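Putative branched-chain amino acid aminotransferase IlvE (Streptococcus mutans, PDB 4DQN) probably catalyses the reversible transfer of the amino group of isoleucine, leucine or valine to 2-oxoglutarate, using pyridoxal 5'-phosphate as cofactor. Local coordinates at residues Leu14-His19 against Met155-Tyr160; Glu49-Leu54 against Ile134-Val139; Leu93-Val98 against Asp146-Thr151; Asn169-Asp174 against Arg206-Val211; Ala228-Ile233 against Val282-Cys287. One frame throughout, in Å; residues are numbered along the deposited sequence.

Contact 1 of 5, residues Leu14-His19 against Met155-Tyr160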
# COMPACT_ATOMS: atom_id res chain seq x y z
N LEU A 14 -19.55 -19.45 12.57
CA LEU A 14 -18.36 -18.65 12.40
C LEU A 14 -18.63 -17.91 11.12
O LEU A 14 -19.34 -18.40 10.24
CB LEU A 14 -17.13 -19.53 12.18
CG LEU A 14 -16.78 -20.43 13.35
CD1 LEU A 14 -15.54 -21.21 13.03
CD2 LEU A 14 -16.60 -19.61 14.62
N GLY A 15 -18.10 -16.71 11.01
CA GLY A 15 -18.13 -16.06 9.73
C GLY A 15 -16.71 -16.15 9.24
O GLY A 15 -16.08 -17.22 9.28
N PHE A 16 -16.20 -15.01 8.80
CA PHE A 16 -14.83 -14.89 8.38
C PHE A 16 -14.28 -13.72 9.19
O PHE A 16 -14.53 -12.57 8.87
CB PHE A 16 -14.78 -14.59 6.89
CG PHE A 16 -13.41 -14.75 6.28
CD1 PHE A 16 -12.57 -13.65 6.14
CD2 PHE A 16 -12.98 -15.99 5.83
CE1 PHE A 16 -11.32 -13.77 5.57
CE2 PHE A 16 -11.71 -16.14 5.25
CZ PHE A 16 -10.88 -15.02 5.13
N GLU A 17 -13.58 -14.03 10.28
CA GLU A 17 -13.02 -12.98 11.13
C GLU A 17 -11.83 -13.51 11.94
O GLU A 17 -11.61 -14.72 12.02
CB GLU A 17 -14.08 -12.45 12.09
CG GLU A 17 -14.43 -13.40 13.21
CD GLU A 17 -15.53 -12.86 14.10
OE1 GLU A 17 -16.09 -13.65 14.89
OE2 GLU A 17 -15.84 -11.65 14.03
N TYR A 18 -11.07 -12.60 12.53
CA TYR A 18 -9.90 -12.98 13.31
C TYR A 18 -10.30 -13.70 14.59
O TYR A 18 -11.26 -13.30 15.24
CB TYR A 18 -9.10 -11.73 13.69
CG TYR A 18 -7.86 -12.06 14.52
CD1 TYR A 18 -6.72 -12.61 13.91
CD2 TYR A 18 -7.83 -11.85 15.89
CE1 TYR A 18 -5.59 -12.92 14.66
CE2 TYR A 18 -6.70 -12.16 16.65
CZ TYR A 18 -5.59 -12.69 16.03
OH TYR A 18 -4.47 -13.02 16.78
N HIS A 19 -9.56 -14.75 14.92
CA HIS A 19 -9.57 -15.37 16.24
C HIS A 19 -8.12 -15.50 16.65
O HIS A 19 -7.26 -15.77 15.81
CB HIS A 19 -10.19 -16.78 16.18
CG HIS A 19 -11.58 -16.81 15.64
ND1 HIS A 19 -12.68 -17.12 16.41
CD2 HIS A 19 -12.06 -16.57 14.39
CE1 HIS A 19 -13.77 -17.06 15.68
NE2 HIS A 19 -13.42 -16.73 14.44
N MET A 155 -7.17 -19.15 11.98
CA MET A 155 -8.46 -18.93 12.62
C MET A 155 -9.50 -19.78 11.91
O MET A 155 -9.46 -19.94 10.69
CB MET A 155 -8.86 -17.45 12.57
CG MET A 155 -9.08 -16.92 11.16
SD MET A 155 -8.18 -15.39 10.84
CE MET A 155 -6.49 -15.99 10.81
N PRO A 156 -10.43 -20.35 12.68
CA PRO A 156 -11.49 -21.12 12.03
C PRO A 156 -12.48 -20.17 11.34
O PRO A 156 -12.82 -19.12 11.91
CB PRO A 156 -12.15 -21.85 13.20
CG PRO A 156 -11.92 -20.95 14.39
CD PRO A 156 -10.54 -20.36 14.15
N VAL A 157 -12.90 -20.49 10.11
CA VAL A 157 -13.88 -19.64 9.42
C VAL A 157 -15.06 -20.48 8.96
O VAL A 157 -14.92 -21.67 8.74
CB VAL A 157 -13.24 -18.86 8.23
CG1 VAL A 157 -12.11 -17.95 8.72
CG2 VAL A 157 -12.73 -19.82 7.15
N GLY A 158 -16.23 -19.86 8.81
CA GLY A 158 -17.43 -20.61 8.50
C GLY A 158 -17.59 -20.87 7.01
O GLY A 158 -16.85 -20.31 6.20
N ASN A 159 -18.57 -21.72 6.68
CA ASN A 159 -18.93 -22.05 5.29
C ASN A 159 -19.24 -20.81 4.48
O ASN A 159 -18.75 -20.66 3.35
CB ASN A 159 -20.14 -23.01 5.27
CG ASN A 159 -20.48 -23.53 3.87
OD1 ASN A 159 -20.34 -22.83 2.86
ND2 ASN A 159 -20.95 -24.78 3.81
N TYR A 160 -20.07 -19.93 5.05
CA TYR A 160 -20.59 -18.74 4.38
C TYR A 160 -21.74 -19.08 3.43
O TYR A 160 -22.64 -18.27 3.22
CB TYR A 160 -19.48 -17.91 3.71
CG TYR A 160 -19.97 -16.75 2.87
CD1 TYR A 160 -20.90 -15.83 3.37
CD2 TYR A 160 -19.49 -16.55 1.57
CE1 TYR A 160 -21.35 -14.76 2.60
CE2 TYR A 160 -19.94 -15.48 0.80
CZ TYR A 160 -20.86 -14.59 1.32
OH TYR A 160 -21.29 -13.54 0.55
O HOH W 1 -14.27 -16.72 11.82
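Met155 lies against the far end of the 14-19 loop. Its CB is 3.8 Å from His19 CD2. Chi1 of 64° holds CG between the backbone N and the carbonyl carbon, where it meets Glu17 O at 3.5 Å. SD continues to CA of Tyr18, whose hydroxyl bonds Glu49 of the second subunit. Pro156 comes next, with its ring over one face of the His19 imidazole. CG sits 4.3 Å from the ring centroid, only 5° off the normal, a CH-pi contact. Pro156 CB is tight against Leu14 CD1, at 3.5 Å. A water 2.8 Å from Pro156 O can donate to it, though it has more acceptors in reach than protons. That water lies in the plane of the His19 ring at its edge, 2.8 Å from NE2, and also accepts from Glu17 N. Here strand 147-157 of the antiparallel sheet ends, and the N-terminal loop packs on its last residues. Val157 CG1 runs alongside Phe16, 3.6 Å from CD2, while the Phe16 ring meets Tyr128 edge-to-face. Gly158 N donates to Gly15 O at 2.7 Å and 169°, and its CA makes a CA-H...O contact with Leu14 O.

Contact 2 of 5, residues Glu49-Leu54 against Ile134-Val139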
# COMPACT_ATOMS: atom_id res chain seq x y z
N GLU A 49 9.22 1.27 15.15
CA GLU A 49 8.37 2.37 14.74
C GLU A 49 8.71 2.81 13.31
O GLU A 49 7.91 3.46 12.64
CB GLU A 49 8.55 3.56 15.71
CG GLU A 49 9.96 4.16 15.69
CD GLU A 49 10.19 5.12 16.82
OE1 GLU A 49 9.22 5.42 17.54
OE2 GLU A 49 11.34 5.59 17.00
N SER A 50 9.90 2.45 12.86
CA SER A 50 10.36 2.85 11.54
C SER A 50 10.31 1.71 10.52
O SER A 50 10.99 1.78 9.49
CB SER A 50 11.80 3.36 11.64
OG SER A 50 12.10 4.11 10.49
N SER A 51 9.51 0.68 10.80
CA SER A 51 9.40 -0.49 9.90
C SER A 51 8.83 -0.10 8.54
O SER A 51 7.75 0.49 8.47
CB SER A 51 8.48 -1.56 10.51
OG SER A 51 9.02 -2.12 11.70
N PRO A 52 9.52 -0.48 7.44
CA PRO A 52 9.00 -0.22 6.09
C PRO A 52 7.60 -0.80 5.82
O PRO A 52 6.91 -0.26 4.97
CB PRO A 52 10.02 -0.93 5.18
CG PRO A 52 11.32 -0.79 5.96
CD PRO A 52 10.89 -1.02 7.41
N ALA A 53 7.18 -1.84 6.53
CA ALA A 53 5.82 -2.34 6.34
C ALA A 53 4.79 -1.27 6.71
O ALA A 53 3.70 -1.23 6.15
CB ALA A 53 5.59 -3.62 7.13
N LEU A 54 5.16 -0.39 7.64
CA LEU A 54 4.25 0.62 8.17
C LEU A 54 4.34 1.95 7.42
O LEU A 54 3.35 2.67 7.31
CB LEU A 54 4.52 0.86 9.66
CG LEU A 54 4.33 -0.32 10.60
CD1 LEU A 54 4.85 0.06 11.99
CD2 LEU A 54 2.85 -0.72 10.66
N ILE A 134 6.53 -9.15 6.06
CA ILE A 134 6.64 -7.71 6.26
C ILE A 134 8.08 -7.23 6.42
O ILE A 134 8.91 -7.90 7.04
CB ILE A 134 5.85 -7.25 7.50
CG1 ILE A 134 6.15 -8.14 8.72
CG2 ILE A 134 4.35 -7.24 7.22
CD1 ILE A 134 5.55 -7.58 10.02
N GLY A 135 8.36 -6.06 5.86
CA GLY A 135 9.63 -5.38 6.08
C GLY A 135 9.64 -4.68 7.43
O GLY A 135 8.76 -3.85 7.70
N VAL A 136 10.62 -5.00 8.27
CA VAL A 136 10.74 -4.40 9.60
C VAL A 136 12.12 -3.78 9.80
O VAL A 136 12.80 -3.48 8.82
CB VAL A 136 10.39 -5.42 10.72
CG1 VAL A 136 8.93 -5.84 10.57
CG2 VAL A 136 11.31 -6.67 10.67
N GLY A 137 12.52 -3.55 11.04
CA GLY A 137 13.76 -2.84 11.30
C GLY A 137 13.63 -1.36 10.98
O GLY A 137 12.53 -0.83 10.85
N ASP A 138 14.76 -0.67 10.85
CA ASP A 138 14.75 0.80 10.79
C ASP A 138 15.02 1.37 9.39
O ASP A 138 16.12 1.22 8.85
CB ASP A 138 15.81 1.35 11.75
CG ASP A 138 15.66 0.80 13.15
OD1 ASP A 138 14.55 0.37 13.51
OD2 ASP A 138 16.66 0.81 13.90
N VAL A 139 14.03 2.02 8.78
CA VAL A 139 14.24 2.67 7.49
C VAL A 139 13.47 3.98 7.42
O VAL A 139 12.23 3.98 7.53
CB VAL A 139 13.80 1.80 6.30
CG1 VAL A 139 13.89 2.60 5.00
CG2 VAL A 139 14.64 0.54 6.20
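Val139 N meets the flat Ser50 carbonyl, and Ala53 N that of Gly135. Val139 N donates to Ser50 O at 3.1 Å from above the carbonyl plane, 36° out of it. Ala53 N donates to Gly135 O at 2.8 Å, tilted 21° from that plane. The N-terminus of helix 52-55 packs on the end of strand 126-136 in the antiparallel sheet. Ala53 lies in the first turn of this helix, and Gly135 in the last part of the strand. Ser51 holds the N-cap position, but its OG turns to Ser48 O and makes no capping bond. Ser50 OG, anti to its backbone N (chi1 -162°), makes a weak hydrogen bond to Val139 O at 3.0 Å. Ser50 O also lies 3.3 Å from Gly137 O, a close pair of acceptors with no proton between them. The contact lies at the dimer interface, where Glu49 forms a salt bridge with Arg24 of the second subunit. Ala53 CB packs on Ile134 CB at 3.7 Å. Pro52 crosses Val139 at about a right angle, with CG 3.6 Å from CG2.

Contact 3 of 5, residues Leu93-Val98 against Asp146-Thr151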
# COMPACT_ATOMS: atom_id res chain seq x y z
N LEU A 93 8.05 -6.32 -4.52
CA LEU A 93 8.26 -5.36 -3.43
C LEU A 93 9.67 -5.43 -2.85
O LEU A 93 9.92 -4.88 -1.77
CB LEU A 93 7.24 -5.60 -2.32
CG LEU A 93 5.99 -4.72 -2.39
CD1 LEU A 93 5.17 -4.99 -3.63
CD2 LEU A 93 5.17 -4.93 -1.14
N LEU A 94 10.58 -6.09 -3.56
CA LEU A 94 11.97 -6.20 -3.12
C LEU A 94 12.09 -6.82 -1.73
O LEU A 94 12.92 -6.38 -0.93
CB LEU A 94 12.65 -4.81 -3.14
CG LEU A 94 13.41 -4.39 -4.40
CD1 LEU A 94 12.84 -5.02 -5.63
CD2 LEU A 94 13.45 -2.87 -4.54
N MET A 95 11.25 -7.81 -1.43
CA MET A 95 11.35 -8.57 -0.19
C MET A 95 11.96 -9.92 -0.53
O MET A 95 11.74 -10.43 -1.63
CB MET A 95 9.95 -8.79 0.44
CG MET A 95 9.26 -7.48 0.85
SD MET A 95 7.89 -7.69 2.03
CE MET A 95 6.63 -8.18 0.88
N PRO A 96 12.76 -10.49 0.39
CA PRO A 96 13.36 -11.81 0.12
C PRO A 96 12.29 -12.88 0.05
O PRO A 96 11.32 -12.83 0.83
CB PRO A 96 14.25 -12.05 1.35
CG PRO A 96 13.66 -11.14 2.45
CD PRO A 96 13.17 -9.93 1.69
N GLN A 97 12.45 -13.84 -0.85
CA GLN A 97 11.46 -14.90 -0.99
C GLN A 97 11.44 -15.86 0.19
O GLN A 97 12.46 -16.15 0.81
CB GLN A 97 11.71 -15.69 -2.28
CG GLN A 97 11.43 -14.93 -3.57
CD GLN A 97 11.64 -15.81 -4.79
OE1 GLN A 97 11.72 -17.03 -4.66
NE2 GLN A 97 11.73 -15.20 -5.96
N VAL A 98 10.25 -16.36 0.51
CA VAL A 98 10.11 -17.49 1.42
C VAL A 98 10.04 -18.72 0.53
O VAL A 98 9.11 -18.84 -0.27
CB VAL A 98 8.80 -17.39 2.24
CG1 VAL A 98 8.56 -18.66 3.07
CG2 VAL A 98 8.85 -16.17 3.16
N ASP A 146 16.18 -4.37 5.55
CA ASP A 146 17.08 -5.52 5.53
C ASP A 146 16.72 -6.57 6.58
O ASP A 146 17.36 -7.62 6.66
CB ASP A 146 18.56 -5.13 5.54
CG ASP A 146 18.92 -4.19 6.65
OD1 ASP A 146 18.30 -4.25 7.74
OD2 ASP A 146 19.86 -3.38 6.43
N GLU A 147 15.66 -6.29 7.34
CA GLU A 147 15.09 -7.28 8.26
C GLU A 147 13.63 -7.57 7.89
O GLU A 147 12.89 -6.66 7.54
CB GLU A 147 15.14 -6.77 9.71
CG GLU A 147 16.56 -6.59 10.26
CD GLU A 147 16.57 -5.97 11.65
OE1 GLU A 147 15.71 -6.35 12.48
OE2 GLU A 147 17.43 -5.10 11.91
N TYR A 148 13.22 -8.84 7.94
CA TYR A 148 11.85 -9.19 7.60
C TYR A 148 11.26 -10.17 8.59
O TYR A 148 12.00 -10.95 9.22
CB TYR A 148 11.78 -9.78 6.18
CG TYR A 148 12.17 -8.76 5.14
CD1 TYR A 148 13.51 -8.53 4.84
CD2 TYR A 148 11.20 -8.02 4.47
CE1 TYR A 148 13.88 -7.57 3.91
CE2 TYR A 148 11.56 -7.06 3.52
CZ TYR A 148 12.90 -6.85 3.24
OH TYR A 148 13.27 -5.92 2.31
N ILE A 149 9.94 -10.15 8.72
CA ILE A 149 9.23 -11.19 9.46
C ILE A 149 8.36 -11.98 8.51
O ILE A 149 7.67 -11.39 7.69
CB ILE A 149 8.36 -10.58 10.58
CG1 ILE A 149 9.26 -10.01 11.68
CG2 ILE A 149 7.44 -11.64 11.20
CD1 ILE A 149 8.49 -9.32 12.81
N PHE A 150 8.39 -13.31 8.62
CA PHE A 150 7.39 -14.16 7.98
C PHE A 150 6.63 -14.88 9.09
O PHE A 150 7.22 -15.59 9.90
CB PHE A 150 8.04 -15.17 7.02
CG PHE A 150 7.05 -16.15 6.40
CD1 PHE A 150 6.00 -15.70 5.60
CD2 PHE A 150 7.18 -17.51 6.63
CE1 PHE A 150 5.08 -16.62 5.03
CE2 PHE A 150 6.27 -18.44 6.06
CZ PHE A 150 5.22 -17.99 5.26
N THR A 151 5.32 -14.67 9.14
CA THR A 151 4.50 -15.31 10.15
C THR A 151 3.26 -15.94 9.53
O THR A 151 2.72 -15.43 8.55
CB THR A 151 4.13 -14.32 11.29
OG1 THR A 151 3.36 -14.99 12.29
CG2 THR A 151 3.35 -13.10 10.76
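Pro96 meets the Tyr148 ring edge-first, CD over the centre of one face, the two crossing obliquely. This CH-pi contact is short: CD is 3.4 Å from the ring centroid and 14° off the normal. Pro96 CG is carried toward the rim, 3.5 Å from Tyr148 CD1. No clear hydrogen bond joins the two segments; the packing of side chains carries the contact. Met95 lies beside the same ring, at CE2. Its CG touches Tyr148 CE2 at 3.5 Å, and SD stands 5.1 Å from the ring centroid in an oblique Met-aromatic contact. Chi1 of -63° sets Met95 CG beside its own backbone N, where it reaches CE2. The Tyr148 hydroxyl makes weak hydrogen bonds to Ala145 O and Gln58 NE2. The 93-98 segment links helix 79-92 to helix 100-113. Leu94, with positive phi, is the C-prime residue of a Schellman motif that ends the first of these helices, and Met95 and Pro96 follow directly. The connection then runs alongside strand 147-157, over one side of the antiparallel sheet. Tyr148 and Phe150, two residues apart on that strand, both point toward the 93-98 segment. Further along, Val98 crosses Phe150 at about a right angle. Val98 CG2 lies over one face, offset toward the rim and 3.7 Å from Phe150 CG. CG1 reaches the CE2 side of the same ring at 3.8 Å. Leu86 of helix 79-92 also packs on Phe150.

Contact 4 of 5, residues Asn169-Asp174 against Arg206-Val211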
# COMPACT_ATOMS: atom_id res chain seq x y z
N ASN A 169 -25.29 -9.20 -5.43
CA ASN A 169 -25.14 -8.19 -6.47
C ASN A 169 -23.88 -7.36 -6.29
O ASN A 169 -23.45 -7.12 -5.15
CB ASN A 169 -26.38 -7.28 -6.51
CG ASN A 169 -27.68 -8.06 -6.71
OD1 ASN A 169 -27.76 -8.94 -7.57
ND2 ASN A 169 -28.69 -7.74 -5.91
N PHE A 170 -23.30 -6.92 -7.40
CA PHE A 170 -22.04 -6.18 -7.37
C PHE A 170 -22.15 -4.92 -8.19
O PHE A 170 -22.99 -4.85 -9.10
CB PHE A 170 -20.91 -7.05 -7.90
CG PHE A 170 -20.57 -8.20 -7.00
CD1 PHE A 170 -19.58 -8.06 -6.03
CD2 PHE A 170 -21.25 -9.40 -7.10
CE1 PHE A 170 -19.27 -9.11 -5.18
CE2 PHE A 170 -20.95 -10.46 -6.26
CZ PHE A 170 -19.96 -10.32 -5.30
N LEU A 171 -21.29 -3.95 -7.89
CA LEU A 171 -21.34 -2.63 -8.51
C LEU A 171 -20.06 -2.32 -9.30
O LEU A 171 -18.96 -2.43 -8.77
CB LEU A 171 -21.55 -1.55 -7.43
CG LEU A 171 -21.36 -0.08 -7.86
CD1 LEU A 171 -22.50 0.33 -8.79
CD2 LEU A 171 -21.28 0.85 -6.65
N ILE A 172 -20.20 -1.94 -10.57
CA ILE A 172 -19.06 -1.36 -11.30
C ILE A 172 -19.04 0.15 -11.09
O ILE A 172 -19.97 0.84 -11.50
CB ILE A 172 -19.13 -1.67 -12.79
CG1 ILE A 172 -19.11 -3.19 -13.01
CG2 ILE A 172 -17.97 -1.01 -13.52
CD1 ILE A 172 -19.31 -3.61 -14.46
N GLN A 173 -17.99 0.67 -10.45
CA GLN A 173 -17.92 2.10 -10.11
C GLN A 173 -16.62 2.67 -10.66
O GLN A 173 -15.57 2.53 -10.04
CB GLN A 173 -18.03 2.31 -8.59
CG GLN A 173 -18.12 3.78 -8.14
CD GLN A 173 -19.43 4.46 -8.53
OE1 GLN A 173 -20.46 3.80 -8.66
NE2 GLN A 173 -19.39 5.78 -8.72
N ASP A 174 -16.72 3.33 -11.82
CA ASP A 174 -15.54 3.65 -12.64
C ASP A 174 -14.58 4.72 -12.11
O ASP A 174 -13.49 4.88 -12.66
CB ASP A 174 -15.98 4.00 -14.07
CG ASP A 174 -16.42 2.78 -14.84
OD1 ASP A 174 -15.55 1.93 -15.12
OD2 ASP A 174 -17.63 2.66 -15.16
N ARG A 206 -24.71 1.27 -0.95
CA ARG A 206 -25.75 1.13 -1.97
C ARG A 206 -26.28 -0.30 -1.98
O ARG A 206 -26.97 -0.70 -2.92
CB ARG A 206 -25.21 1.50 -3.35
CG ARG A 206 -24.85 2.96 -3.49
CD ARG A 206 -24.51 3.25 -4.94
NE ARG A 206 -23.54 4.32 -5.07
CZ ARG A 206 -23.08 4.74 -6.25
NH1 ARG A 206 -23.52 4.17 -7.37
NH2 ARG A 206 -22.19 5.73 -6.30
N GLN A 207 -25.93 -1.04 -0.93
CA GLN A 207 -26.36 -2.42 -0.73
C GLN A 207 -25.82 -3.41 -1.77
O GLN A 207 -26.47 -4.42 -2.08
CB GLN A 207 -27.88 -2.51 -0.61
CG GLN A 207 -28.44 -1.70 0.56
CD GLN A 207 -29.93 -1.89 0.74
OE1 GLN A 207 -30.57 -2.60 -0.04
NE2 GLN A 207 -30.50 -1.26 1.76
N PHE A 208 -24.62 -3.14 -2.27
CA PHE A 208 -23.91 -4.13 -3.07
C PHE A 208 -22.84 -4.81 -2.21
O PHE A 208 -22.34 -4.22 -1.24
CB PHE A 208 -23.28 -3.48 -4.31
CG PHE A 208 -24.28 -2.95 -5.29
CD1 PHE A 208 -24.91 -3.80 -6.19
CD2 PHE A 208 -24.62 -1.60 -5.30
CE1 PHE A 208 -25.85 -3.32 -7.09
CE2 PHE A 208 -25.56 -1.11 -6.21
CZ PHE A 208 -26.17 -1.97 -7.10
N SER A 209 -22.51 -6.05 -2.55
CA SER A 209 -21.50 -6.81 -1.82
C SER A 209 -20.12 -6.19 -1.93
O SER A 209 -19.40 -6.07 -0.94
CB SER A 209 -21.44 -8.24 -2.36
OG SER A 209 -22.65 -8.92 -2.12
N ASP A 210 -19.76 -5.80 -3.14
CA ASP A 210 -18.44 -5.23 -3.40
C ASP A 210 -18.45 -4.55 -4.76
O ASP A 210 -19.48 -4.52 -5.45
CB ASP A 210 -17.37 -6.33 -3.37
CG ASP A 210 -16.01 -5.82 -2.92
OD1 ASP A 210 -15.74 -4.61 -3.07
OD2 ASP A 210 -15.21 -6.64 -2.43
N VAL A 211 -17.31 -3.98 -5.12
CA VAL A 211 -17.14 -3.34 -6.41
C VAL A 211 -16.47 -4.31 -7.39
O VAL A 211 -15.60 -5.10 -6.99
CB VAL A 211 -16.32 -2.01 -6.26
CG1 VAL A 211 -15.45 -1.72 -7.47
CG2 VAL A 211 -17.26 -0.83 -6.00
O HOH W 2 -28.22 -5.66 -4.10
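Leu171 and Phe208 make the close part of this contact. Leu171 CB sits over one face of the Phe208 ring, toward the rim, 3.7 Å from Phe208 CD2. Asn169 C lies at the edge of that ring, in its plane. On the other flank, Ser209 CB stands over one face of the Phe170 ring, 3.7 Å from CE1. Two backbone bonds hold the segments together: Ser209 N to Asn169 O at 3.0 Å, and Leu171 N to Asp210 O at 3.1 Å. Asp210 OD1 accepts from Val211 N at 2.7 Å, just where strand 211-214 begins. The outer side is looser. Arg206 is exposed and extended, and Leu171 CD2 lies over one face of its guanidinium at 4.1 Å from NH1. The Gln173 amide stands across it, the planes 78° apart, and its NE2 bonds Asp175. At the other end a water joins Asn169 ND2 to Gln207 O. Gln207, with positive phi, ends helix 190-205 in a Schellman motif. Strand 168-172, that helix and the parallel strand 211-214, joined at Leu171 and Val211, form a beta-alpha-beta crossover.

Contact 5 of 5, residues Ala228-Ile233 against Val282-Cys287; sequences ANFFGI and VEAGAC
In Phe231, chi1 of 72° puts CG between the backbone N and the carbonyl carbon, and chi2 of -93° sets CD1; the ring lies over Gly285. Gly285 N is over the centre of one face, and Gly285 CA is 3.7 Å from Phe231 CE1. With no side chain, Gly285 lets the ring settle on its backbone. Ile233 CD1 meets the ring at its edge, in plane. Cys287 has a similar first torsion, 64°, and its SG comes 3.9 Å from Asn229 CB. Beneath these side chains the two strands pair antiparallel in the mixed sheet. Phe231 and Gly285 are a hydrogen-bonded pair: Phe231 N reaches Gly285 O at 3.0 Å, and Gly285 N reaches Phe231 O at 3.0 Å. At the far end Ile233 O takes two donors in a classic beta bulge, Val282 N at 2.7 Å and Glu283 N at 3.3 Å, the second weak. Phe230 points to the other face, where its CZ touches Ala284 CB at 3.8 Å and Ile222 and Val225 pack against its side chain. The face with Phe231 and Cys287 is covered by helices 251-262 and 316-329. Polar groups buried there have partners. The Asn229 amide bonds Leu248 O and Ser250 N, and the Glu283 carboxylate bonds Thr318 OG1 and Val317 N. The bonds from Thr318 and from Val317 N, at the start of helix 316-329, would probably favour the charged form of Glu283.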
# COMPACT_ATOMS: atom_id res chain seq x y z
N ALA A 228 -11.36 -10.82 -5.33
CA ALA A 228 -11.58 -12.12 -5.98
C ALA A 228 -11.61 -12.00 -7.51
O ALA A 228 -11.83 -10.91 -8.04
CB ALA A 228 -12.88 -12.75 -5.49
N ASN A 229 -11.41 -13.12 -8.20
CA ASN A 229 -11.42 -13.12 -9.68
C ASN A 229 -12.85 -13.26 -10.22
O ASN A 229 -13.70 -13.83 -9.55
CB ASN A 229 -10.57 -14.27 -10.23
CG ASN A 229 -9.07 -14.00 -10.14
OD1 ASN A 229 -8.26 -14.88 -10.41
ND2 ASN A 229 -8.71 -12.80 -9.73
N PHE A 230 -13.09 -12.73 -11.42
CA PHE A 230 -14.36 -12.87 -12.11
C PHE A 230 -14.26 -14.07 -13.05
O PHE A 230 -13.18 -14.36 -13.59
CB PHE A 230 -14.67 -11.60 -12.93
CG PHE A 230 -15.94 -11.67 -13.76
CD1 PHE A 230 -15.92 -12.18 -15.07
CD2 PHE A 230 -17.15 -11.23 -13.24
CE1 PHE A 230 -17.09 -12.24 -15.83
CE2 PHE A 230 -18.33 -11.29 -14.00
CZ PHE A 230 -18.30 -11.79 -15.29
N PHE A 231 -15.36 -14.79 -13.23
CA PHE A 231 -15.45 -15.80 -14.28
C PHE A 231 -16.85 -15.75 -14.89
O PHE A 231 -17.83 -15.46 -14.21
CB PHE A 231 -15.10 -17.23 -13.78
CG PHE A 231 -16.15 -17.86 -12.89
CD1 PHE A 231 -16.08 -17.73 -11.51
CD2 PHE A 231 -17.22 -18.57 -13.43
CE1 PHE A 231 -17.04 -18.30 -10.68
CE2 PHE A 231 -18.19 -19.13 -12.62
CZ PHE A 231 -18.10 -19.00 -11.24
N GLY A 232 -16.94 -16.02 -16.19
CA GLY A 232 -18.24 -16.12 -16.83
C GLY A 232 -18.39 -17.44 -17.56
O GLY A 232 -17.40 -18.02 -18.01
N ILE A 233 -19.62 -17.91 -17.67
CA ILE A 233 -19.92 -19.10 -18.46
C ILE A 233 -20.78 -18.69 -19.65
O ILE A 233 -21.83 -18.07 -19.47
CB ILE A 233 -20.65 -20.18 -17.63
CG1 ILE A 233 -19.64 -21.03 -16.87
CG2 ILE A 233 -21.39 -21.14 -18.53
CD1 ILE A 233 -19.11 -20.39 -15.68
N VAL A 282 -24.06 -16.63 -19.60
CA VAL A 282 -25.30 -17.20 -19.07
C VAL A 282 -25.22 -17.35 -17.54
O VAL A 282 -26.24 -17.33 -16.84
CB VAL A 282 -25.60 -18.54 -19.80
CG1 VAL A 282 -26.36 -19.49 -18.92
CG2 VAL A 282 -26.38 -18.27 -21.08
N GLU A 283 -23.99 -17.46 -17.03
CA GLU A 283 -23.73 -17.45 -15.59
C GLU A 283 -22.45 -16.68 -15.31
O GLU A 283 -21.55 -16.64 -16.16
CB GLU A 283 -23.56 -18.87 -15.03
CG GLU A 283 -24.76 -19.80 -15.17
CD GLU A 283 -24.43 -21.21 -14.68
OE1 GLU A 283 -23.64 -21.34 -13.71
OE2 GLU A 283 -24.94 -22.19 -15.26
N ALA A 284 -22.35 -16.10 -14.12
CA ALA A 284 -21.13 -15.41 -13.71
C ALA A 284 -20.92 -15.54 -12.22
O ALA A 284 -21.89 -15.67 -11.47
CB ALA A 284 -21.18 -13.94 -14.10
N GLY A 285 -19.67 -15.48 -11.78
CA GLY A 285 -19.38 -15.47 -10.36
C GLY A 285 -18.02 -14.90 -10.02
O GLY A 285 -17.25 -14.49 -10.90
N ALA A 286 -17.73 -14.85 -8.73
CA ALA A 286 -16.43 -14.47 -8.23
C ALA A 286 -15.81 -15.70 -7.60
O ALA A 286 -16.52 -16.53 -7.03
CB ALA A 286 -16.57 -13.35 -7.19
N CYS A 287 -14.49 -15.84 -7.69
CA CYS A 287 -13.84 -16.99 -7.06
C CYS A 287 -12.60 -16.59 -6.28
O CYS A 287 -11.89 -15.65 -6.66
CB CYS A 287 -13.52 -18.07 -8.10
SG CYS A 287 -12.33 -17.59 -9.37

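In the fold
The contacts fall into two groups, one for each sheet. Contacts 1, 2 and 3 lie on the seven-stranded antiparallel sheet. Contacts 1 and 3 share strand 147-157, with centres about 27 Å apart. Contact 2 uses the neighbouring strand 126-136; its centre is about 11 Å from that of contact 3, and the two touch. Along the chain, contacts 2 and 3 interlock and both nest inside contact 1. Contacts 4 and 5 follow in series on the mixed sheet, centres about 15 Å apart. Contacts 2 and 5 are about 38 Å apart between centres. Contacts 1, 2 and 3 all touch the second subunit, contact 4 only through a weak bond of Asp174, and contact 5 not at all.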